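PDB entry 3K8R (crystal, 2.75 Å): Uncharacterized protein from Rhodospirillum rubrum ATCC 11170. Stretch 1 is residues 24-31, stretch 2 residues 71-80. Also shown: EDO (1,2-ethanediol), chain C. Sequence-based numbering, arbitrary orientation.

Stretch 1, residues 24-31: EPRAAKAR
Stretch 2, residues 71-80: EILGQGYGLH

Stretch 2 is a hairpin: strand 71-73 and strand 78-80 are joined by a turn and held antiparallel by paired hydrogen bonds, Glu71 N to His80 O (2.8 Å) with His80 N to Glu71 O (2.7 Å), then Leu73 N to Gly78 O (2.8 Å) with Gly78 N to Leu73 O (3.0 Å). Stretch 1 lies against this hairpin in extended form, turning a corner at Ala28, and runs from the turn toward the open end: Ala27 CA lies 5.0 Å from Gly76 CA, and Ala30 CA 6.7 Å from Glu71 CA. The two stretches bury 457 Å² between them.

Glu24 (psi 153°, chi1 t, chi2 p) directs its CA-to-CB bond toward the hairpin, and its aliphatic part does the touching: CG lies 3.5 Å from Tyr77 CE1. Pro25 (-99/150, C-gamma endo) is buried, its CA-to-CB bond pointing away, and it contributes backbone instead, its O lying 3.5 Å from Tyr77 CE1.

Arg26 (-144/135) leaves sideways with chi1 at -146°, between wells, chi2 t, chi3 p and chi4 at -88°. Its long aliphatic stem suits the face of Tyr77: CG makes a CH-pi contact 4.0 Å from the ring centroid, 17° off the normal, and CD comes to 3.3 Å from Tyr77 CZ. Tyr77 (-102/2, chi1 m, chi2 -79°) starts sideways, but its end comes nearer. Arg26 NE also lies 3.8 Å from CB of Gln75 (-43/-41), whose side chain is not modelled beyond that atom.

The sole hydrogen bond between the stretches follows, from Ala27 N to Gly76 O, 2.8 Å with an N-H...O angle of 152°. Gly76 (168/29) must come close to make it, and Arg26 CG already sits 3.5 Å from Gly76 CA. A CB on Gly76 would point toward stretch 1 and fall 2.8 Å from Arg26 CG, a clash, so glycine fits here. Gly74 (88/170) has a different reason: a CB there would jam against the carbonyl O of Leu73.

Ala27 (-69/119) points its small methyl toward the hairpin, where CB meets Ile72 CD1 at 3.9 Å. Ile72 (-100/127, chi1 m, chi2 t) extends CD1 into the corner, reaching Ala28 C and Lys29 N, each at 3.4 Å. The CA-to-CB bonds of Ala28 (-93/-38) and Lys29 (-145/151, chi1 m, then t throughout) point away, leaving this apolar tip to pack on their backbone while Lys29, an exposed residue, can keep its charged chain in the open.

Ala30 (-145/137) turns toward the hairpin again. Its CB packs 4.0 Å from Ile72 CG1 and 3.9 Å from CD2 of Leu79 (-101/131, chi1 m, chi2 t), a methyl packed against branched apolar chains from both hairpin strands.

Arg31 (-154/156, chi1 p, chi2 and chi3 t, chi4 -81°) points away and makes no contact with the hairpin. Its guanidinium binds one 1,2-ethanediol molecule, probably from the crystallisation liquor: NH1 donates a hydrogen bond to EDO O2 at 2.8 Å and 162°, with O2 near the guanidinium plane.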

# COMPACT_ATOMS: atom_id res chain seq x y z
N GLU A 24 5.26 -12.30 3.34
CA GLU A 24 5.84 -10.94 3.19
C GLU A 24 5.55 -10.38 1.78
O GLU A 24 5.35 -11.16 0.86
CB GLU A 24 7.35 -11.02 3.43
CG GLU A 24 8.06 -9.68 3.72
CD GLU A 24 7.76 -9.12 5.10
OE1 GLU A 24 7.32 -9.90 5.99
OE2 GLU A 24 7.99 -7.90 5.31
N PRO A 25 5.48 -9.03 1.62
CA PRO A 25 5.33 -8.40 0.30
C PRO A 25 6.68 -7.90 -0.23
O PRO A 25 7.55 -7.50 0.56
CB PRO A 25 4.41 -7.21 0.59
CG PRO A 25 4.82 -6.77 1.93
CD PRO A 25 5.21 -8.04 2.69
N ARG A 26 6.85 -7.89 -1.55
CA ARG A 26 8.12 -7.53 -2.14
C ARG A 26 7.91 -6.74 -3.44
O ARG A 26 7.07 -7.11 -4.27
CB ARG A 26 8.91 -8.84 -2.37
CG ARG A 26 10.42 -8.72 -2.21
CD ARG A 26 11.12 -10.03 -1.76
NE ARG A 26 11.55 -10.94 -2.83
CZ ARG A 26 10.80 -11.90 -3.38
NH1 ARG A 26 9.54 -12.10 -3.01
NH2 ARG A 26 11.33 -12.67 -4.34
N ALA A 27 8.66 -5.66 -3.62
CA ALA A 27 8.52 -4.81 -4.81
C ALA A 27 8.99 -5.48 -6.10
O ALA A 27 10.15 -5.83 -6.21
CB ALA A 27 9.27 -3.51 -4.63
N ALA A 28 8.08 -5.64 -7.06
CA ALA A 28 8.40 -6.19 -8.38
C ALA A 28 8.73 -5.05 -9.37
O ALA A 28 9.62 -5.17 -10.20
CB ALA A 28 7.25 -7.03 -8.89
N LYS A 29 8.01 -3.94 -9.26
CA LYS A 29 8.23 -2.77 -10.10
C LYS A 29 7.95 -1.53 -9.28
O LYS A 29 7.12 -1.56 -8.37
CB LYS A 29 7.28 -2.78 -11.29
CG LYS A 29 7.51 -3.87 -12.32
CD LYS A 29 6.48 -3.75 -13.43
CE LYS A 29 6.67 -4.79 -14.52
NZ LYS A 29 5.58 -4.72 -15.54
N ALA A 30 8.63 -0.43 -9.60
CA ALA A 30 8.46 0.86 -8.92
C ALA A 30 8.61 2.03 -9.90
O ALA A 30 9.52 2.04 -10.72
CB ALA A 30 9.46 1.00 -7.82
N ARG A 31 7.73 3.03 -9.81
CA ARG A 31 7.83 4.19 -10.70
C ARG A 31 7.21 5.44 -10.09
O ARG A 31 6.35 5.36 -9.21
CB ARG A 31 7.14 3.89 -12.03
CG ARG A 31 5.63 3.84 -11.97
CD ARG A 31 5.03 3.46 -13.31
NE ARG A 31 3.57 3.64 -13.36
CZ ARG A 31 2.67 2.78 -12.88
NH1 ARG A 31 3.05 1.66 -12.26
NH2 ARG A 31 1.37 3.05 -13.00
N GLU A 71 14.64 2.93 -8.09
CA GLU A 71 15.11 1.57 -8.41
C GLU A 71 14.78 0.62 -7.25
O GLU A 71 14.67 1.05 -6.11
CB GLU A 71 16.63 1.55 -8.57
CG GLU A 71 17.18 2.09 -9.86
CD GLU A 71 18.69 1.96 -9.92
OE1 GLU A 71 19.41 2.62 -9.14
OE2 GLU A 71 19.17 1.19 -10.77
N ILE A 72 14.65 -0.66 -7.56
CA ILE A 72 14.38 -1.68 -6.54
C ILE A 72 15.70 -2.38 -6.19
O ILE A 72 16.42 -2.83 -7.07
CB ILE A 72 13.35 -2.73 -7.03
CG1 ILE A 72 12.03 -2.04 -7.39
CG2 ILE A 72 13.12 -3.78 -5.96
CD1 ILE A 72 11.01 -2.97 -8.04
N LEU A 73 16.02 -2.41 -4.90
CA LEU A 73 17.21 -3.12 -4.41
C LEU A 73 16.82 -3.96 -3.20
O LEU A 73 15.76 -3.76 -2.61
CB LEU A 73 18.38 -2.15 -4.12
CG LEU A 73 19.14 -1.55 -5.33
CD1 LEU A 73 20.18 -0.55 -4.83
CD2 LEU A 73 19.82 -2.60 -6.24
N GLY A 74 17.67 -4.90 -2.82
CA GLY A 74 17.34 -5.86 -1.75
C GLY A 74 16.65 -6.97 -2.52
O GLY A 74 16.37 -6.80 -3.71
N GLN A 75 16.40 -8.13 -1.89
CA GLN A 75 15.65 -9.18 -2.60
C GLN A 75 14.52 -8.39 -3.31
O GLN A 75 14.22 -8.63 -4.48
CB GLN A 75 15.13 -10.27 -1.65
N GLY A 76 13.95 -7.42 -2.60
CA GLY A 76 12.99 -6.47 -3.17
C GLY A 76 12.28 -5.66 -2.10
O GLY A 76 11.15 -5.24 -2.32
N TYR A 77 12.93 -5.43 -0.96
CA TYR A 77 12.32 -4.72 0.16
C TYR A 77 12.79 -3.27 0.28
O TYR A 77 12.38 -2.55 1.20
CB TYR A 77 12.63 -5.44 1.47
CG TYR A 77 12.29 -6.92 1.46
CD1 TYR A 77 10.97 -7.36 1.64
CD2 TYR A 77 13.28 -7.88 1.29
CE1 TYR A 77 10.66 -8.72 1.64
CE2 TYR A 77 12.98 -9.24 1.29
CZ TYR A 77 11.67 -9.65 1.46
OH TYR A 77 11.39 -11.00 1.45
N GLY A 78 13.62 -2.82 -0.66
CA GLY A 78 14.15 -1.46 -0.64
C GLY A 78 14.04 -0.70 -1.95
O GLY A 78 14.31 -1.23 -3.03
N LEU A 79 13.65 0.57 -1.82
CA LEU A 79 13.57 1.49 -2.94
C LEU A 79 14.82 2.37 -2.85
O LEU A 79 15.14 2.91 -1.78
CB LEU A 79 12.29 2.31 -2.86
CG LEU A 79 11.02 1.46 -2.93
CD1 LEU A 79 9.77 2.31 -2.75
CD2 LEU A 79 10.99 0.68 -4.25
N HIS A 80 15.52 2.50 -3.98
CA HIS A 80 16.80 3.20 -4.03
C HIS A 80 16.82 4.31 -5.08
O HIS A 80 16.22 4.18 -6.14
CB HIS A 80 17.90 2.14 -4.34
CG HIS A 80 19.28 2.70 -4.55
ND1 HIS A 80 20.11 3.08 -3.52
CD2 HIS A 80 20.00 2.87 -5.69
CE1 HIS A 80 21.26 3.50 -4.00
NE2 HIS A 80 21.22 3.39 -5.32
C1 EDO C . -1.12 0.52 -11.00
O1 EDO C . -1.94 1.58 -11.51
C2 EDO C . -0.37 -0.14 -12.16
O2 EDO C . 1.02 -0.24 -11.83